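PDB 6HXI: succinyl-CoA ligase (ADP-forming) subunit alpha from Methanosaeta concilii, which is a multidomain subunit that binds coenzyme A, joining a CoA-ligase-type region to a helical citrate-synthase-like domain, and assembles with a citrate lyase subunit. Local coordinates for residues 409-415 / 578-584; 446-452 / 573-577; 453-458 / 541-546. All coordinates share one frame. Residue numbers count along the deposited sequence, not the author numbering.

Contact 1. Residues 409-415 / 578-584. With ACT (acetate ion), chain L.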
# COMPACT_ATOMS: atom_id res chain seq x y z
N ILE B 409 -20.59 -9.04 3.00
CA ILE B 409 -19.23 -9.56 2.83
C ILE B 409 -19.18 -10.68 1.81
O ILE B 409 -18.32 -10.65 0.95
CB ILE B 409 -18.62 -9.95 4.19
CG1 ILE B 409 -18.39 -8.74 5.04
CG2 ILE B 409 -17.31 -10.74 4.05
CD1 ILE B 409 -18.00 -9.08 6.56
N GLN B 410 -20.12 -11.66 1.87
CA GLN B 410 -20.21 -12.77 0.91
C GLN B 410 -20.56 -12.30 -0.48
O GLN B 410 -19.98 -12.75 -1.46
CB GLN B 410 -21.24 -13.78 1.39
CG GLN B 410 -20.79 -14.43 2.69
CD GLN B 410 -21.90 -15.28 3.25
OE1 GLN B 410 -22.24 -16.29 2.71
NE2 GLN B 410 -22.49 -14.86 4.33
N ILE B 411 -21.49 -11.35 -0.56
CA ILE B 411 -21.94 -10.80 -1.85
C ILE B 411 -20.87 -10.01 -2.55
O ILE B 411 -20.76 -10.08 -3.77
CB ILE B 411 -23.25 -10.00 -1.61
CG1 ILE B 411 -24.40 -11.06 -1.43
CG2 ILE B 411 -23.56 -8.97 -2.76
CD1 ILE B 411 -25.73 -10.60 -1.04
N VAL B 412 -20.05 -9.24 -1.78
CA VAL B 412 -19.01 -8.43 -2.40
C VAL B 412 -17.65 -9.16 -2.43
O VAL B 412 -16.68 -8.55 -2.89
CB VAL B 412 -18.89 -7.00 -1.82
CG1 VAL B 412 -20.25 -6.27 -1.81
CG2 VAL B 412 -18.27 -6.99 -0.41
N ALA B 413 -17.55 -10.42 -1.97
CA ALA B 413 -16.28 -11.18 -1.90
C ALA B 413 -15.46 -11.11 -3.20
O ALA B 413 -14.26 -10.86 -3.16
CB ALA B 413 -16.50 -12.60 -1.48
N ASP B 414 -16.13 -11.26 -4.32
CA ASP B 414 -15.46 -11.17 -5.59
C ASP B 414 -16.41 -10.87 -6.71
O ASP B 414 -17.53 -11.32 -6.67
CB ASP B 414 -14.72 -12.49 -5.93
CG ASP B 414 -13.59 -12.18 -6.89
OD1 ASP B 414 -12.73 -11.33 -6.54
OD2 ASP B 414 -13.64 -12.67 -8.05
N HIS B 415 -15.93 -10.21 -7.74
CA HIS B 415 -16.69 -9.92 -8.92
C HIS B 415 -15.85 -10.21 -10.19
O HIS B 415 -16.01 -9.58 -11.22
CB HIS B 415 -17.30 -8.51 -8.90
CG HIS B 415 -18.49 -8.37 -9.81
ND1 HIS B 415 -19.44 -9.39 -9.94
CD2 HIS B 415 -18.87 -7.34 -10.59
CE1 HIS B 415 -20.35 -8.94 -10.79
NE2 HIS B 415 -20.03 -7.72 -11.24
N LEU B 578 -12.98 -5.00 3.12
CA LEU B 578 -12.88 -6.23 3.89
C LEU B 578 -13.44 -7.41 3.06
O LEU B 578 -12.78 -8.46 2.94
CB LEU B 578 -13.62 -6.03 5.22
CG LEU B 578 -13.68 -7.24 6.15
CD1 LEU B 578 -12.33 -7.55 6.74
CD2 LEU B 578 -14.68 -7.03 7.22
N GLY B 579 -14.64 -7.26 2.51
CA GLY B 579 -15.21 -8.32 1.70
C GLY B 579 -14.44 -8.58 0.42
O GLY B 579 -14.10 -9.73 0.13
N ARG B 580 -14.11 -7.53 -0.35
CA ARG B 580 -13.40 -7.73 -1.62
C ARG B 580 -11.95 -8.24 -1.41
O ARG B 580 -11.40 -8.84 -2.32
CB ARG B 580 -13.50 -6.47 -2.51
CG ARG B 580 -12.89 -6.58 -3.93
CD ARG B 580 -13.42 -7.78 -4.73
NE ARG B 580 -14.88 -7.69 -4.77
CZ ARG B 580 -15.56 -7.02 -5.68
NH1 ARG B 580 -16.88 -6.90 -5.58
NH2 ARG B 580 -14.94 -6.51 -6.73
N SER B 581 -11.41 -8.20 -0.17
CA SER B 581 -10.09 -8.75 0.17
C SER B 581 -10.06 -10.22 -0.05
O SER B 581 -9.03 -10.77 -0.39
CB SER B 581 -9.77 -8.47 1.64
OG SER B 581 -9.30 -7.14 1.61
N ILE B 582 -11.17 -10.87 0.24
CA ILE B 582 -11.33 -12.28 0.04
C ILE B 582 -11.05 -12.65 -1.40
O ILE B 582 -10.32 -13.60 -1.60
CB ILE B 582 -12.78 -12.76 0.45
CG1 ILE B 582 -13.00 -12.56 1.96
CG2 ILE B 582 -12.96 -14.24 0.10
CD1 ILE B 582 -14.49 -12.64 2.45
N GLY B 583 -11.73 -12.03 -2.35
CA GLY B 583 -11.53 -12.37 -3.77
C GLY B 583 -10.17 -11.90 -4.26
O GLY B 583 -9.53 -12.56 -5.09
N LEU B 584 -9.66 -10.81 -3.69
CA LEU B 584 -8.30 -10.29 -4.06
C LEU B 584 -7.22 -11.31 -3.68
O LEU B 584 -6.47 -11.73 -4.54
CB LEU B 584 -8.00 -8.89 -3.50
CG LEU B 584 -8.31 -7.61 -4.29
CD1 LEU B 584 -9.59 -7.66 -5.10
CD2 LEU B 584 -8.32 -6.40 -3.37
C ACT L . -17.64 -4.35 -8.20
O ACT L . -18.73 -5.00 -8.36
OXT ACT L . -16.49 -4.84 -8.37
CH3 ACT L . -17.73 -2.84 -7.78
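A buried arginine reaches across to a backbone carbonyl: R580 NE donates to V412 O at 2.7 Å (161°), and a weak second bond runs from R580 NH1 to V412 O at 3.2 Å. D414 CA and H415 N lie over one face of the guanidinium. Its other terminal nitrogen turns to the bound acetate, R580 NH2 to ACT OXT at 2.8 Å, with H415 CD2 3.2 Å from ACT O. Beside it the backbones nearly touch, because G579 and G583 have no side chain. A CB on G579 would run into V412 CG2, and one on G583 into A413 O and D414 OD1. This closeness allows a weak hydrogen bond from G583 N to A413 O (2.9 Å, 126°) and a CA-H...O contact from A413 CA to G579 O (3.3 Å). Ahead of this, I409 CG2 meets I582 CD1 at 3.8 Å and I409 CD1 meets L578 CD2 at 4.0 Å. D414 makes no salt bridge with R580, D414 OD1 being 4.6 Å from R580 NE and well out of the guanidinium plane; its OD2 is bonded by H587 and by S360 of the second subunit, whose W392 also bonds the carbonyl of I582. Close glycine-mediated packing of helix 571-594 on helix 399-412 belongs to the all-helical citrate-synthase-like domain, here at a subunit interface beside a bound acetate, probably from the crystallisation liquor.

Contact 2. Residues 446-452 / 573-577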
# COMPACT_ATOMS: atom_id res chain seq x y z
N ILE B 446 -9.49 1.08 -4.52
CA ILE B 446 -10.81 1.27 -3.91
C ILE B 446 -10.99 2.71 -3.52
O ILE B 446 -10.23 3.25 -2.69
CB ILE B 446 -11.13 0.30 -2.77
CG1 ILE B 446 -11.16 -1.16 -3.23
CG2 ILE B 446 -12.45 0.70 -2.03
CD1 ILE B 446 -11.10 -2.16 -2.02
N GLY B 447 -11.96 3.34 -4.16
CA GLY B 447 -12.21 4.76 -3.99
C GLY B 447 -13.46 5.19 -4.71
O GLY B 447 -14.41 4.43 -4.78
N PRO B 448 -13.47 6.38 -5.28
CA PRO B 448 -14.73 6.89 -5.83
C PRO B 448 -15.35 6.11 -6.98
O PRO B 448 -16.55 6.20 -7.13
CB PRO B 448 -14.39 8.32 -6.24
CG PRO B 448 -12.88 8.37 -6.33
CD PRO B 448 -12.42 7.44 -5.28
N ARG B 449 -14.57 5.37 -7.78
CA ARG B 449 -15.15 4.67 -8.94
C ARG B 449 -15.21 3.20 -8.78
O ARG B 449 -15.95 2.57 -9.50
CB ARG B 449 -14.42 5.02 -10.24
CG ARG B 449 -14.45 6.49 -10.57
CD ARG B 449 -13.71 6.75 -11.88
NE ARG B 449 -13.47 8.17 -12.02
CZ ARG B 449 -12.76 8.73 -12.99
NH1 ARG B 449 -12.68 10.04 -13.08
NH2 ARG B 449 -12.09 7.98 -13.85
N PHE B 450 -14.37 2.63 -7.92
CA PHE B 450 -14.38 1.20 -7.67
C PHE B 450 -14.69 1.03 -6.18
O PHE B 450 -13.84 1.26 -5.33
CB PHE B 450 -13.03 0.56 -8.09
CG PHE B 450 -12.91 -0.91 -7.76
CD1 PHE B 450 -13.69 -1.85 -8.41
CD2 PHE B 450 -12.03 -1.35 -6.78
CE1 PHE B 450 -13.61 -3.21 -8.08
CE2 PHE B 450 -11.96 -2.70 -6.43
CZ PHE B 450 -12.78 -3.62 -7.05
N GLY B 451 -15.93 0.72 -5.88
CA GLY B 451 -16.42 0.55 -4.50
C GLY B 451 -17.08 1.77 -3.88
O GLY B 451 -17.91 1.62 -2.99
N GLY B 452 -16.77 2.96 -4.39
CA GLY B 452 -17.27 4.25 -3.90
C GLY B 452 -18.73 4.57 -4.11
O GLY B 452 -19.27 5.43 -3.41
N ASN B 573 -16.86 2.02 2.79
CA ASN B 573 -15.70 1.68 1.97
C ASN B 573 -14.90 0.58 2.66
O ASN B 573 -14.38 -0.29 1.97
CB ASN B 573 -14.81 2.90 1.70
CG ASN B 573 -15.40 3.79 0.65
OD1 ASN B 573 -16.31 4.57 0.92
ND2 ASN B 573 -14.97 3.62 -0.59
N GLY B 574 -14.85 0.61 3.99
CA GLY B 574 -14.19 -0.41 4.78
C GLY B 574 -14.85 -1.77 4.63
O GLY B 574 -14.16 -2.78 4.53
N LEU B 575 -16.20 -1.82 4.64
CA LEU B 575 -16.96 -3.06 4.49
C LEU B 575 -16.69 -3.66 3.11
O LEU B 575 -16.37 -4.85 3.02
CB LEU B 575 -18.46 -2.79 4.68
CG LEU B 575 -19.38 -3.98 4.84
CD1 LEU B 575 -18.92 -4.91 5.97
CD2 LEU B 575 -20.83 -3.53 5.05
N PHE B 576 -16.70 -2.82 2.07
CA PHE B 576 -16.36 -3.27 0.72
C PHE B 576 -14.91 -3.79 0.66
O PHE B 576 -14.67 -4.83 0.05
CB PHE B 576 -16.59 -2.15 -0.32
CG PHE B 576 -16.31 -2.57 -1.75
CD1 PHE B 576 -17.23 -3.34 -2.46
CD2 PHE B 576 -15.10 -2.24 -2.36
CE1 PHE B 576 -16.95 -3.76 -3.77
CE2 PHE B 576 -14.81 -2.67 -3.68
CZ PHE B 576 -15.76 -3.38 -4.39
N ALA B 577 -13.99 -3.10 1.29
CA ALA B 577 -12.57 -3.47 1.32
C ALA B 577 -12.31 -4.79 2.01
O ALA B 577 -11.56 -5.62 1.52
CB ALA B 577 -11.74 -2.36 1.95
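F576 buries the most surface here, 89 Å², pointing from helix 571-594 into the loop 446-452. One face of its ring receives G451 in a CH-pi contact, G451 CA lying 3.9 Å from the ring centroid and 19° off the normal. Its edge meets the face of F450 in a T-shaped pair, centroids 5.5 Å apart and planes at 80°. At the G451 phi of 95° a CB would be jammed against the preceding carbonyl, and it would also strike F576 CD2; without one, the ring face can sit over G451 CA. I446, with 65 Å² covered, points toward the helix: I446 CG2 sits 4.0 Å from F576 CD2 at the ring edge, and I446 CD1 sits 4.0 Å from A577 CB. The loop links helices 435-443 and 453-466 of the citrate-synthase-like domain and is drawn together by a backbone hydrogen bond from G447 N to F450 O at 3.0 Å. N573, the third large contributor at 58 Å², lies against I446, G447, G451 and G452, one helical turn before F576. Beyond the pair, F450 lies near a bound acetate, and I436 of the second subunit packs on I446 and A577.

Contact 3. Residues 453-458 / 541-546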
# COMPACT_ATOMS: atom_id res chain seq x y z
N ALA B 453 -19.40 3.90 -5.03
CA ALA B 453 -20.82 4.17 -5.30
C ALA B 453 -21.70 3.76 -4.11
O ALA B 453 -22.84 4.21 -4.03
CB ALA B 453 -21.28 3.44 -6.56
N ILE B 454 -21.14 2.93 -3.17
CA ILE B 454 -21.85 2.45 -1.97
C ILE B 454 -22.13 3.61 -1.08
O ILE B 454 -23.28 3.83 -0.72
CB ILE B 454 -21.14 1.30 -1.21
CG1 ILE B 454 -20.86 0.11 -2.13
CG2 ILE B 454 -22.01 0.87 0.01
CD1 ILE B 454 -20.07 -1.06 -1.49
N ASP B 455 -21.09 4.39 -0.80
CA ASP B 455 -21.12 5.61 0.04
C ASP B 455 -21.95 6.71 -0.62
O ASP B 455 -22.72 7.32 0.07
CB ASP B 455 -19.72 6.16 0.21
CG ASP B 455 -19.23 6.04 1.64
OD1 ASP B 455 -20.06 5.78 2.50
OD2 ASP B 455 -18.03 6.22 1.86
N ASP B 456 -21.72 6.96 -1.90
CA ASP B 456 -22.42 8.00 -2.67
C ASP B 456 -23.89 7.73 -2.66
O ASP B 456 -24.63 8.69 -2.49
CB ASP B 456 -21.97 8.09 -4.13
CG ASP B 456 -20.56 8.52 -4.43
OD1 ASP B 456 -19.92 9.12 -3.53
OD2 ASP B 456 -20.10 8.29 -5.58
N ALA B 457 -24.33 6.45 -2.84
CA ALA B 457 -25.76 6.08 -2.84
C ALA B 457 -26.35 6.32 -1.47
O ALA B 457 -27.40 6.95 -1.39
CB ALA B 457 -25.97 4.63 -3.25
N ALA B 458 -25.69 5.85 -0.41
CA ALA B 458 -26.14 6.10 0.96
C ALA B 458 -26.33 7.62 1.19
O ALA B 458 -27.40 8.03 1.60
CB ALA B 458 -25.17 5.50 1.96
N ASP B 541 -24.24 -1.81 -5.33
CA ASP B 541 -23.67 -0.72 -4.55
C ASP B 541 -24.74 0.18 -3.94
O ASP B 541 -24.62 0.53 -2.77
CB ASP B 541 -22.64 0.09 -5.36
CG ASP B 541 -21.35 -0.68 -5.60
OD1 ASP B 541 -21.38 -1.93 -5.57
OD2 ASP B 541 -20.30 -0.04 -5.84
N GLY B 542 -25.78 0.48 -4.70
CA GLY B 542 -26.91 1.27 -4.23
C GLY B 542 -27.64 0.58 -3.11
O GLY B 542 -27.91 1.18 -2.07
N CYS B 543 -27.91 -0.71 -3.33
CA CYS B 543 -28.59 -1.59 -2.41
C CYS B 543 -27.89 -1.65 -1.03
O CYS B 543 -28.56 -1.55 -0.02
CB CYS B 543 -28.71 -2.98 -3.03
SG CYS B 543 -29.98 -4.01 -2.27
N ILE B 544 -26.54 -1.75 -1.01
CA ILE B 544 -25.76 -1.84 0.23
C ILE B 544 -25.81 -0.52 1.00
O ILE B 544 -26.12 -0.55 2.18
CB ILE B 544 -24.31 -2.34 -0.03
CG1 ILE B 544 -24.32 -3.81 -0.53
CG2 ILE B 544 -23.38 -2.17 1.20
CD1 ILE B 544 -23.06 -4.15 -1.32
N GLY B 545 -25.52 0.61 0.33
CA GLY B 545 -25.55 1.92 0.95
C GLY B 545 -26.90 2.27 1.57
O GLY B 545 -26.97 2.68 2.73
N ILE B 546 -27.98 2.06 0.81
CA ILE B 546 -29.33 2.36 1.25
C ILE B 546 -29.76 1.43 2.39
O ILE B 546 -30.29 1.92 3.39
CB ILE B 546 -30.30 2.31 0.03
CG1 ILE B 546 -30.07 3.51 -0.90
CG2 ILE B 546 -31.78 2.15 0.46
CD1 ILE B 546 -30.35 3.21 -2.44
O HOH W 1 -18.45 1.60 -7.32
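This is a close helix-helix crossing inside the citrate-synthase-like domain, between the N-terminal part of helix 453-466 and the start of helix 540-555. The segment axes approach to 7.2 Å at a signed angle of -55°, a closeness that small residues make possible. G545 is the tightest point: a CB there would clash with I454 O and A458 N, and instead G545 CA lies 3.4 Å from I454 O in a CA-H...O contact. A second such contact joins I454 CA to D541 O at 3.5 Å. A457 CB rests on G542 CA at 3.6 Å, and A458 CB on G545 O at 3.4 Å. I454 buries 87 Å², its CG2 meeting I544 CG2 at 3.5 Å and its CG1 packing on D541 CG at 3.6 Å, while F576 and L572 of helix 571-594 also pack on it. At the N-terminal end a water donates to D541 OD2 (2.9 Å) and accepts a weak bond from A453 N (3.4 Å). With no direct hydrogen bond between the segments, the fit depends on the small size of G545, A457 and A458 at the crossing.

How the contacts relate
All three contacts are buried in the citrate-synthase-like domain. Contacts 1 and 2 share helix 571-594 and both reach the second subunit, whereas no other protein chain touches the segments of contact 3. Their side chains join up: V412 packs on F576 and on I544, F576 also on I454, and R580 NH2 lies 3.6 Å from F450 CZ. The chemistry shifts from one to the next. Contact 1, beside acetate, relies on an arginine bonding a main-chain carbonyl, with a weak backbone bond and CA-H...O contacts; contact 2, between loop and helix, on aromatic and apolar faces; contact 3, between two helices, on small residues and a bridging water. Glycine lets backbones meet in contacts 1 and 3, but a ring meet backbone in contact 2.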